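Local atomic coordinates of monoamine oxidase regulatory protein, putative (Archaeoglobus fulgidus, PDB entry 1Q6W), a protein that is of unconfirmed function but belongs to the MaoC-like hot dog family, whose members include hydratases and dehydratases acting on thioesters. Residues E22-T30 with G77-S85; R29-A40 with I65-I74. All coordinates share one frame; numbering follows the deposited sequence.

In the fold
Both contacts join strand 23-30 to helix 68-84, and they share Arg29, where the strand runs on toward helix 33-43; their centres lie about 17 Å apart. Contact 1 is the partly buried one: an outermost strand of the chain's antiparallel sheet meets the C-terminal half of the long helix through aliphatic side chains, and no hydrogen bond links its two segments. Contact 2 is buried and more mixed. There helix 33-43 packs on the N-terminal half of the same long helix, and an aromatic face, a glutamine amide and the Arg29-Asp35 ion pair come together. The second subunit reaches both, but touches different residues of the long helix in each.

Contact 1 (E22-T30 with G77-S85); sequences EKIEGLPRT and GMVDQVILS
Ile24 sends its two branches to different parts of helix 77-84. CD1 lies 3.5 Å from CD1 of Ile83, the two side chains crossing at about a right angle, while CG2 rests 3.8 Å from CB of Val82 and reaches Val79 as well, where CG1 is 4.1 Å from it. This division follows from chi1 of -61°, which sets CG2 anti to the backbone N and CG1 anti to the carbonyl carbon. An alanine in place of Ile24 would remove both branches and is likely to leave a gap beside Val82 and Ile83. Further along the strand, the carbonyl O of Glu25 touches CG2 of Val82 at 3.5 Å, and Gly26 brings its CA to 3.7 Å from the backbone O of Met78. The CA atoms of Gly26 and Val79, 4.7 Å apart, are the closest pair of CA atoms across the two segments. The poorly ordered side chain of Met78, a selenomethionine, runs past Gly26, with SE modelled near the carbonyl O of Leu27. Behind this layer, backbone hydrogen bonds between Ile24 and Ala117 and between Gly26 and Ala115 tie this strand to strand 112-126, on which the Val79 side chain also packs. The axes of strand 23-25 and helix 77-84 cross at 106°, as part of the hot dog fold, in which an antiparallel sheet wraps round a long helix.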
# COMPACT_ATOMS: atom_id res chain seq x y z
N GLU A 22 19.03 -1.06 -13.57
CA GLU A 22 18.60 -2.46 -13.57
C GLU A 22 17.08 -2.49 -13.41
O GLU A 22 16.51 -1.75 -12.60
CB GLU A 22 19.25 -3.22 -12.42
CG GLU A 22 20.76 -3.26 -12.47
CD GLU A 22 21.35 -4.22 -11.45
OE1 GLU A 22 21.15 -5.44 -11.59
OE2 GLU A 22 22.02 -3.75 -10.50
N LYS A 23 16.43 -3.34 -14.19
CA LYS A 23 14.99 -3.45 -14.14
C LYS A 23 14.53 -4.88 -13.86
O LYS A 23 15.12 -5.84 -14.34
CB LYS A 23 14.38 -2.94 -15.46
CG LYS A 23 12.85 -2.95 -15.47
CD LYS A 23 12.25 -2.40 -16.75
CE LYS A 23 12.37 -0.89 -16.82
NZ LYS A 23 11.64 -0.35 -18.01
N ILE A 24 13.47 -5.00 -13.07
CA ILE A 24 12.90 -6.30 -12.72
C ILE A 24 11.52 -6.41 -13.36
O ILE A 24 10.70 -5.52 -13.21
CB ILE A 24 12.76 -6.46 -11.20
CG1 ILE A 24 14.13 -6.37 -10.54
CG2 ILE A 24 12.14 -7.81 -10.88
CD1 ILE A 24 14.08 -6.27 -9.04
N GLU A 25 11.28 -7.52 -14.05
CA GLU A 25 10.01 -7.75 -14.73
C GLU A 25 9.20 -8.79 -13.97
O GLU A 25 9.58 -9.95 -13.89
CB GLU A 25 10.28 -8.23 -16.15
CG GLU A 25 9.24 -7.81 -17.17
CD GLU A 25 9.29 -6.32 -17.47
OE1 GLU A 25 9.09 -5.52 -16.53
OE2 GLU A 25 9.54 -5.95 -18.63
N GLY A 26 8.07 -8.38 -13.40
CA GLY A 26 7.24 -9.31 -12.66
C GLY A 26 6.36 -10.16 -13.57
O GLY A 26 6.13 -9.82 -14.74
N LEU A 27 5.87 -11.28 -13.03
CA LEU A 27 5.04 -12.19 -13.80
C LEU A 27 3.59 -11.68 -13.77
O LEU A 27 3.03 -11.45 -12.72
CB LEU A 27 5.17 -13.60 -13.19
CG LEU A 27 4.42 -14.84 -13.72
CD1 LEU A 27 3.08 -14.96 -13.03
CD2 LEU A 27 4.29 -14.78 -15.24
N PRO A 28 2.98 -11.50 -14.94
CA PRO A 28 1.60 -11.01 -15.04
C PRO A 28 0.51 -11.93 -14.46
O PRO A 28 0.63 -13.16 -14.50
CB PRO A 28 1.41 -10.82 -16.54
CG PRO A 28 2.75 -10.64 -17.05
CD PRO A 28 3.56 -11.64 -16.27
N ARG A 29 -0.54 -11.31 -13.92
CA ARG A 29 -1.68 -12.06 -13.40
C ARG A 29 -2.98 -11.26 -13.55
O ARG A 29 -2.98 -10.02 -13.47
CB ARG A 29 -1.47 -12.49 -11.93
CG ARG A 29 -1.15 -11.39 -10.94
CD ARG A 29 -0.93 -11.99 -9.54
NE ARG A 29 -2.17 -12.10 -8.78
CZ ARG A 29 -2.23 -12.19 -7.45
NH1 ARG A 29 -3.40 -12.26 -6.84
NH2 ARG A 29 -1.12 -12.20 -6.74
N THR A 30 -4.07 -11.97 -13.79
CA THR A 30 -5.37 -11.36 -13.97
C THR A 30 -6.02 -11.03 -12.65
O THR A 30 -6.26 -11.91 -11.84
CB THR A 30 -6.30 -12.31 -14.76
OG1 THR A 30 -5.71 -12.64 -16.02
CG2 THR A 30 -7.63 -11.65 -15.03
N GLY A 77 4.47 -7.29 -4.91
CA GLY A 77 4.59 -8.70 -4.68
C GLY A 77 5.18 -9.46 -5.84
O GLY A 77 6.09 -10.25 -5.64
N MSE A 78 4.68 -9.24 -7.05
CA MSE A 78 5.21 -10.00 -8.16
C MSE A 78 6.64 -9.59 -8.51
O MSE A 78 7.38 -10.36 -9.13
CB MSE A 78 4.28 -9.93 -9.38
CG MSE A 78 3.90 -8.54 -9.86
SE MSE A 78 2.57 -8.60 -11.29
CE MSE A 78 1.16 -7.60 -10.46
N VAL A 79 7.05 -8.41 -8.07
CA VAL A 79 8.41 -7.94 -8.32
C VAL A 79 9.35 -8.60 -7.33
O VAL A 79 10.44 -9.04 -7.69
CB VAL A 79 8.52 -6.38 -8.17
CG1 VAL A 79 9.95 -5.97 -7.88
CG2 VAL A 79 8.05 -5.71 -9.46
N ASP A 80 8.91 -8.67 -6.07
CA ASP A 80 9.72 -9.28 -5.03
C ASP A 80 9.88 -10.78 -5.29
O ASP A 80 10.91 -11.37 -4.97
CB ASP A 80 9.08 -9.06 -3.66
CG ASP A 80 10.05 -9.29 -2.52
OD1 ASP A 80 11.11 -8.63 -2.49
OD2 ASP A 80 9.76 -10.14 -1.65
N GLN A 81 8.86 -11.39 -5.88
CA GLN A 81 8.91 -12.81 -6.19
C GLN A 81 10.12 -13.14 -7.08
O GLN A 81 10.73 -14.19 -6.93
CB GLN A 81 7.62 -13.23 -6.88
CG GLN A 81 7.29 -14.69 -6.74
CD GLN A 81 5.90 -15.02 -7.25
OE1 GLN A 81 4.94 -14.33 -6.94
NE2 GLN A 81 5.79 -16.09 -8.03
N VAL A 82 10.46 -12.23 -7.99
CA VAL A 82 11.60 -12.45 -8.87
C VAL A 82 12.92 -12.34 -8.09
O VAL A 82 13.84 -13.14 -8.29
CB VAL A 82 11.63 -11.43 -10.01
CG1 VAL A 82 12.90 -11.57 -10.80
CG2 VAL A 82 10.44 -11.65 -10.92
N ILE A 83 13.02 -11.35 -7.20
CA ILE A 83 14.23 -11.18 -6.41
C ILE A 83 14.40 -12.39 -5.50
O ILE A 83 15.48 -12.97 -5.42
CB ILE A 83 14.14 -9.89 -5.57
CG1 ILE A 83 14.17 -8.67 -6.49
CG2 ILE A 83 15.28 -9.84 -4.58
CD1 ILE A 83 13.96 -7.36 -5.76
N LEU A 84 13.32 -12.76 -4.84
CA LEU A 84 13.29 -13.90 -3.92
C LEU A 84 13.79 -15.20 -4.52
O LEU A 84 14.37 -16.03 -3.81
CB LEU A 84 11.86 -14.12 -3.45
CG LEU A 84 11.56 -13.93 -1.97
CD1 LEU A 84 12.52 -12.93 -1.34
CD2 LEU A 84 10.09 -13.48 -1.86
N SER A 85 13.56 -15.41 -5.81
CA SER A 85 14.00 -16.65 -6.42
C SER A 85 15.32 -16.55 -7.16
O SER A 85 15.72 -17.48 -7.85
CB SER A 85 12.91 -17.21 -7.33
OG SER A 85 12.35 -16.18 -8.09

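Contact 2 (R29-A40 with I65-I74); sequences RTVTETDIWTFA and IAQGMLVLSI
Phe39 and Leu70 form the central apolar contact: CB of Leu70 lies 4.1 Å from the centroid of the Phe39 ring, 17° off its normal, a CH-pi contact over the face. With chi1 at -167°, CG of Phe39 stands anti to the backbone N, and the ring extends to Met69, whose CB is 3.4 Å from Phe39 CZ. CD1 of Leu70 stays by the Phe39 ring, while its CD2 lies 3.8 Å from CD1 of Ile36. One hydrogen bond joins the segments, nearly straight at 3.1 Å, from Gln67 NE2 to the backbone O of Ile36, which also accepts from Ala40 N; the acceptor lies in the amide plane, and NE2 sits at the edge of the Phe39 ring. CD1 of Ile74 sits over one face of the Arg29 guanidinium, toward the rim and 3.6 Å from NH1, while Asp35 OD2 lies in the guanidinium plane, 2.9 Å from Arg29 NH1, in a salt bridge. Asp35 OD1 accepts from Thr32 N, and Arg29 NH2 bonds to Leu42 O of the second subunit. The Gln67 N-H and the Asp35 carboxylate, both on buried residues, thus have polar partners beside an apolar centre, and Arg29 couples the helix start to the dimer interface.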
# COMPACT_ATOMS: atom_id res chain seq x y z
N ARG A 29 -0.54 -11.31 -13.92
CA ARG A 29 -1.68 -12.06 -13.40
C ARG A 29 -2.98 -11.26 -13.55
O ARG A 29 -2.98 -10.02 -13.47
CB ARG A 29 -1.47 -12.49 -11.93
CG ARG A 29 -1.15 -11.39 -10.94
CD ARG A 29 -0.93 -11.99 -9.54
NE ARG A 29 -2.17 -12.10 -8.78
CZ ARG A 29 -2.23 -12.19 -7.45
NH1 ARG A 29 -3.40 -12.26 -6.84
NH2 ARG A 29 -1.12 -12.20 -6.74
N THR A 30 -4.07 -11.97 -13.79
CA THR A 30 -5.37 -11.36 -13.97
C THR A 30 -6.02 -11.03 -12.65
O THR A 30 -6.26 -11.91 -11.84
CB THR A 30 -6.30 -12.31 -14.76
OG1 THR A 30 -5.71 -12.64 -16.02
CG2 THR A 30 -7.63 -11.65 -15.03
N VAL A 31 -6.31 -9.74 -12.42
CA VAL A 31 -6.95 -9.35 -11.18
C VAL A 31 -8.36 -9.93 -11.23
O VAL A 31 -9.05 -9.82 -12.23
CB VAL A 31 -6.99 -7.83 -11.01
CG1 VAL A 31 -7.74 -7.21 -12.15
CG2 VAL A 31 -7.65 -7.48 -9.70
N THR A 32 -8.80 -10.53 -10.14
CA THR A 32 -10.09 -11.19 -10.11
C THR A 32 -11.00 -10.75 -8.96
O THR A 32 -10.59 -10.05 -8.05
CB THR A 32 -9.86 -12.71 -10.01
OG1 THR A 32 -11.12 -13.37 -9.95
CG2 THR A 32 -9.08 -13.07 -8.75
N GLU A 33 -12.25 -11.19 -9.01
CA GLU A 33 -13.23 -10.90 -7.97
C GLU A 33 -12.70 -11.42 -6.64
O GLU A 33 -12.68 -10.70 -5.64
CB GLU A 33 -14.53 -11.59 -8.30
CG GLU A 33 -15.66 -11.28 -7.37
CD GLU A 33 -16.76 -12.33 -7.44
OE1 GLU A 33 -16.55 -13.45 -6.87
OE2 GLU A 33 -17.81 -12.04 -8.07
N THR A 34 -12.23 -12.66 -6.64
CA THR A 34 -11.65 -13.27 -5.45
C THR A 34 -10.54 -12.37 -4.86
O THR A 34 -10.42 -12.23 -3.63
CB THR A 34 -11.06 -14.67 -5.78
OG1 THR A 34 -12.13 -15.54 -6.19
CG2 THR A 34 -10.36 -15.29 -4.56
N ASP A 35 -9.74 -11.79 -5.75
CA ASP A 35 -8.68 -10.87 -5.35
C ASP A 35 -9.27 -9.67 -4.62
O ASP A 35 -8.82 -9.33 -3.51
CB ASP A 35 -7.91 -10.36 -6.59
CG ASP A 35 -6.85 -11.33 -7.07
OD1 ASP A 35 -6.60 -11.39 -8.30
OD2 ASP A 35 -6.24 -12.03 -6.22
N ILE A 36 -10.27 -9.05 -5.24
CA ILE A 36 -10.92 -7.87 -4.67
C ILE A 36 -11.52 -8.20 -3.31
O ILE A 36 -11.29 -7.49 -2.33
CB ILE A 36 -12.09 -7.34 -5.55
CG1 ILE A 36 -11.65 -7.14 -7.00
CG2 ILE A 36 -12.60 -6.04 -5.00
CD1 ILE A 36 -10.64 -6.10 -7.17
N TRP A 37 -12.32 -9.27 -3.26
CA TRP A 37 -12.95 -9.67 -2.01
C TRP A 37 -11.95 -10.04 -0.91
O TRP A 37 -12.14 -9.70 0.26
CB TRP A 37 -13.94 -10.80 -2.26
CG TRP A 37 -15.34 -10.26 -2.34
CD1 TRP A 37 -16.32 -10.35 -1.39
CD2 TRP A 37 -15.87 -9.40 -3.36
NE1 TRP A 37 -17.40 -9.59 -1.75
CE2 TRP A 37 -17.15 -8.99 -2.95
CE3 TRP A 37 -15.37 -8.93 -4.59
CZ2 TRP A 37 -17.95 -8.13 -3.70
CZ3 TRP A 37 -16.16 -8.07 -5.34
CH2 TRP A 37 -17.44 -7.68 -4.89
N THR A 38 -10.88 -10.73 -1.26
CA THR A 38 -9.90 -11.08 -0.27
C THR A 38 -9.33 -9.81 0.36
O THR A 38 -9.18 -9.71 1.59
CB THR A 38 -8.77 -11.91 -0.89
OG1 THR A 38 -9.30 -13.17 -1.34
CG2 THR A 38 -7.66 -12.14 0.11
N PHE A 39 -9.00 -8.84 -0.48
CA PHE A 39 -8.42 -7.61 0.03
C PHE A 39 -9.44 -6.91 0.93
O PHE A 39 -9.09 -6.40 1.99
CB PHE A 39 -8.01 -6.69 -1.10
CG PHE A 39 -7.14 -5.56 -0.66
CD1 PHE A 39 -5.80 -5.78 -0.36
CD2 PHE A 39 -7.66 -4.28 -0.49
CE1 PHE A 39 -5.00 -4.75 0.10
CE2 PHE A 39 -6.86 -3.24 -0.03
CZ PHE A 39 -5.54 -3.47 0.26
N ALA A 40 -10.70 -6.91 0.51
CA ALA A 40 -11.75 -6.28 1.30
C ALA A 40 -11.90 -7.00 2.64
O ALA A 40 -12.05 -6.36 3.67
CB ALA A 40 -13.06 -6.29 0.54
N ILE A 65 -14.32 -1.70 -9.62
CA ILE A 65 -12.89 -1.74 -9.90
C ILE A 65 -12.04 -2.20 -8.70
O ILE A 65 -12.48 -2.16 -7.55
CB ILE A 65 -12.35 -0.36 -10.35
CG1 ILE A 65 -12.49 0.67 -9.22
CG2 ILE A 65 -13.11 0.13 -11.55
CD1 ILE A 65 -11.82 2.04 -9.54
N ALA A 66 -10.81 -2.62 -8.98
CA ALA A 66 -9.93 -3.08 -7.93
C ALA A 66 -9.48 -1.95 -7.04
O ALA A 66 -9.46 -0.80 -7.46
CB ALA A 66 -8.71 -3.77 -8.54
N GLN A 67 -9.12 -2.26 -5.80
CA GLN A 67 -8.66 -1.24 -4.88
C GLN A 67 -7.25 -0.85 -5.29
O GLN A 67 -6.46 -1.71 -5.69
CB GLN A 67 -8.65 -1.77 -3.45
CG GLN A 67 -9.99 -2.28 -2.97
CD GLN A 67 -10.18 -3.78 -3.23
OE1 GLN A 67 -9.77 -4.30 -4.28
NE2 GLN A 67 -10.82 -4.47 -2.28
N GLY A 68 -6.92 0.44 -5.21
CA GLY A 68 -5.58 0.87 -5.56
C GLY A 68 -4.54 0.21 -4.68
O GLY A 68 -3.49 -0.17 -5.18
N MSE A 69 -4.82 0.09 -3.38
CA MSE A 69 -3.88 -0.58 -2.47
C MSE A 69 -3.67 -2.04 -2.88
O MSE A 69 -2.59 -2.59 -2.67
CB MSE A 69 -4.38 -0.52 -1.03
CG MSE A 69 -4.15 0.82 -0.35
SE MSE A 69 -2.30 1.33 -0.38
CE MSE A 69 -1.61 0.11 0.94
N LEU A 70 -4.71 -2.66 -3.47
CA LEU A 70 -4.60 -4.03 -3.91
C LEU A 70 -3.63 -4.13 -5.09
O LEU A 70 -2.73 -4.97 -5.11
CB LEU A 70 -5.97 -4.58 -4.32
CG LEU A 70 -5.92 -5.96 -5.00
CD1 LEU A 70 -5.34 -7.01 -4.05
CD2 LEU A 70 -7.30 -6.33 -5.48
N VAL A 71 -3.82 -3.25 -6.06
CA VAL A 71 -2.95 -3.26 -7.23
C VAL A 71 -1.50 -3.00 -6.83
O VAL A 71 -0.57 -3.62 -7.36
CB VAL A 71 -3.39 -2.20 -8.27
CG1 VAL A 71 -2.52 -2.32 -9.50
CG2 VAL A 71 -4.86 -2.40 -8.64
N LEU A 72 -1.31 -2.09 -5.88
CA LEU A 72 0.03 -1.77 -5.43
C LEU A 72 0.66 -2.98 -4.75
O LEU A 72 1.79 -3.35 -5.03
CB LEU A 72 -0.02 -0.57 -4.47
CG LEU A 72 1.33 -0.05 -3.95
CD1 LEU A 72 2.28 0.22 -5.11
CD2 LEU A 72 1.11 1.22 -3.11
N SER A 73 -0.10 -3.62 -3.86
CA SER A 73 0.37 -4.80 -3.15
C SER A 73 0.71 -5.95 -4.10
O SER A 73 1.77 -6.57 -3.98
CB SER A 73 -0.69 -5.27 -2.16
OG SER A 73 -0.83 -4.35 -1.10
N ILE A 74 -0.19 -6.25 -5.04
CA ILE A 74 0.10 -7.31 -5.98
C ILE A 74 1.33 -6.97 -6.80
O ILE A 74 2.17 -7.83 -7.06
CB ILE A 74 -1.10 -7.59 -6.90
CG1 ILE A 74 -2.26 -8.21 -6.08
CG2 ILE A 74 -0.67 -8.54 -8.02
CD1 ILE A 74 -3.47 -8.62 -6.91